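Local structure of 1,4-dihydroxy-6-naphtoate synthase (Archaeoglobus fulgidus, 1ZBM) at residues 103-108 and 125-130. The protein probably converts cyclic dehypoxanthine futalosine into 1,4-dihydroxy-6-naphthoate, a step in the biosynthesis of menaquinone. Numbering follows the deposited sequence.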
loop_
_atom_site.group_PDB
_atom_site.type_symbol
_atom_site.label_atom_id
_atom_site.label_comp_id
_atom_site.label_asym_id
_atom_site.label_seq_id
_atom_site.Cartn_x
_atom_site.Cartn_y
_atom_site.Cartn_z
ATOM N N GLY A 103 24.714 -0.422 -8.254
ATOM C CA GLY A 103 25.134 -1.459 -9.183
ATOM C C GLY A 103 24.636 -2.846 -8.799
ATOM O O GLY A 103 24.750 -3.794 -9.575
ATOM N N LYS A 104 24.063 -2.961 -7.605
ATOM C CA LYS A 104 23.563 -4.238 -7.101
ATOM C C LYS A 104 22.242 -4.695 -7.728
ATOM O O LYS A 104 21.511 -3.904 -8.335
ATOM C CB LYS A 104 23.400 -4.157 -5.586
ATOM C CG LYS A 104 24.689 -3.881 -4.826
ATOM C CD LYS A 104 25.716 -4.987 -5.025
ATOM C CE LYS A 104 26.898 -4.826 -4.072
ATOM N NZ LYS A 104 27.507 -3.476 -4.174
ATOM N N ARG A 105 21.950 -5.987 -7.583
ATOM C CA ARG A 105 20.716 -6.562 -8.111
ATOM C C ARG A 105 19.704 -6.652 -6.974
ATOM O O ARG A 105 19.881 -7.429 -6.044
ATOM C CB ARG A 105 20.997 -7.944 -8.720
ATOM C CG ARG A 105 21.834 -7.858 -9.992
ATOM C CD ARG A 105 22.275 -9.218 -10.519
ATOM N NE ARG A 105 21.149 -10.108 -10.797
ATOM C CZ ARG A 105 20.678 -11.004 -9.937
ATOM N NH1 ARG A 105 21.241 -11.134 -8.742
ATOM N NH2 ARG A 105 19.647 -11.768 -10.273
ATOM N N ILE A 106 18.647 -5.845 -7.047
ATOM C CA ILE A 106 17.636 -5.825 -5.991
ATOM C C ILE A 106 16.275 -6.353 -6.412
ATOM O O ILE A 106 15.676 -5.874 -7.391
ATOM C CB ILE A 106 17.422 -4.397 -5.439
ATOM C CG1 ILE A 106 18.774 -3.726 -5.169
ATOM C CG2 ILE A 106 16.595 -4.454 -4.166
ATOM C CD1 ILE A 106 18.665 -2.268 -4.762
ATOM N N ALA A 107 15.785 -7.338 -5.664
ATOM C CA ALA A 107 14.471 -7.920 -5.935
ATOM C C ALA A 107 13.411 -6.892 -5.543
ATOM O O ALA A 107 13.487 -6.295 -4.475
ATOM C CB ALA A 107 14.282 -9.213 -5.127
ATOM N N VAL A 108 12.437 -6.689 -6.425
ATOM C CA VAL A 108 11.351 -5.736 -6.206
ATOM C C VAL A 108 10.004 -6.421 -6.416
ATOM O O VAL A 108 9.825 -7.167 -7.383
ATOM C CB VAL A 108 11.442 -4.549 -7.182
ATOM C CG1 VAL A 108 12.654 -3.697 -6.847
ATOM C CG2 VAL A 108 11.530 -5.070 -8.608
ATOM N N ASP A 125 20.909 3.991 -10.033
ATOM C CA ASP A 125 21.652 3.044 -10.844
ATOM C C ASP A 125 21.795 1.694 -10.166
ATOM O O ASP A 125 22.702 1.477 -9.373
ATOM C CB ASP A 125 23.029 3.619 -11.188
ATOM C CG ASP A 125 23.120 4.071 -12.636
ATOM O OD1 ASP A 125 24.042 4.854 -12.960
ATOM O OD2 ASP A 125 22.274 3.629 -13.457
ATOM N N PHE A 126 20.882 0.786 -10.480
ATOM C CA PHE A 126 20.923 -0.547 -9.902
ATOM C C PHE A 126 20.135 -1.477 -10.811
ATOM O O PHE A 126 19.561 -1.030 -11.804
ATOM C CB PHE A 126 20.333 -0.526 -8.481
ATOM C CG PHE A 126 18.852 -0.284 -8.440
ATOM C CD1 PHE A 126 17.961 -1.348 -8.525
ATOM C CD2 PHE A 126 18.345 1.012 -8.359
ATOM C CE1 PHE A 126 16.588 -1.130 -8.531
ATOM C CE2 PHE A 126 16.969 1.242 -8.366
ATOM C CZ PHE A 126 16.084 0.170 -8.454
ATOM N N GLU A 127 20.112 -2.767 -10.495
ATOM C CA GLU A 127 19.372 -3.708 -11.326
ATOM C C GLU A 127 18.153 -4.252 -10.611
ATOM O O GLU A 127 18.263 -5.118 -9.744
ATOM C CB GLU A 127 20.252 -4.877 -11.762
ATOM C CG GLU A 127 21.384 -4.491 -12.684
ATOM C CD GLU A 127 22.131 -5.690 -13.223
ATOM O OE1 GLU A 127 23.095 -5.483 -13.994
ATOM O OE2 GLU A 127 21.763 -6.843 -12.887
ATOM N N PRO A 128 16.969 -3.739 -10.966
ATOM C CA PRO A 128 15.704 -4.168 -10.370
ATOM C C PRO A 128 15.294 -5.524 -10.939
ATOM O O PRO A 128 15.185 -5.687 -12.150
ATOM C CB PRO A 128 14.749 -3.041 -10.757
ATOM C CG PRO A 128 15.276 -2.605 -12.091
ATOM C CD PRO A 128 16.768 -2.607 -11.893
ATOM N N VAL A 129 15.085 -6.497 -10.058
ATOM C CA VAL A 129 14.695 -7.836 -10.480
ATOM C C VAL A 129 13.228 -8.096 -10.167
ATOM O O VAL A 129 12.890 -8.504 -9.058
ATOM C CB VAL A 129 15.553 -8.905 -9.776
ATOM C CG1 VAL A 129 15.242 -10.288 -10.343
ATOM C CG2 VAL A 129 17.028 -8.581 -9.947
ATOM N N GLU A 130 12.367 -7.845 -11.153
ATOM C CA GLU A 130 10.927 -8.055 -11.019
ATOM C C GLU A 130 10.713 -9.422 -10.375
ATOM O O GLU A 130 11.309 -10.410 -10.805
ATOM C CB GLU A 130 10.264 -8.029 -12.398
ATOM C CG GLU A 130 8.743 -7.979 -12.366
ATOM C CD GLU A 130 8.204 -6.569 -12.183
ATOM O OE1 GLU A 130 6.960 -6.406 -12.118
ATOM O OE2 GLU A 130 9.028 -5.625 -12.111
#
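Arg-105 and Glu-127 both turn CG anti to the carbonyl carbon (chi1 -69° and -66°), which carries the two chains out together over the face of the sheet they share with Ala-107 and Val-129. Glu-127 then runs extended, laying OE2 3.1 Å from Arg-105 CG, while Arg-105 bends at chi3 and swings its guanidinium back over Val-129, whose CG2 lies against one face of it. The carboxylate stands almost perpendicular to the guanidinium and meets its edge in a long salt bridge, OE2 of Glu-127 to NE of Arg-105 at 3.9 Å; the firmer polar partner of Arg-105 is Glu-144 O, bonded to NH1. An alanine in place of Arg-105 would probably leave Glu-144 O without its NH1 donor and the Glu-127 carboxylate without its distant positive mate, and would uncover Val-129 CG2.

On the face of Ile-106 and Val-108, Ile-106 CD1 approaches the Phe-126 ring obliquely, 3.9 Å from Phe-126 CD1. Between the faces runs a parallel ladder: Lys-104 O and Ile-106 O accept from Glu-127 N and Val-129 N, both at 2.8 Å, and Ile-106 N and Val-108 N give to Glu-127 O and Val-129 O. Ahead of the strands, Gly-103 N reaches Asp-125 O at 3.0 Å.

This is a beta-alpha-beta crossover in a periplasmic-binding-protein-like fold: helix 114-122 links the strands and covers Val-108 and Phe-126 through Leu-119. Strand 127-130 ends the mixed sheet, and strand 105-108 pairs on its other edge with strand 147-150.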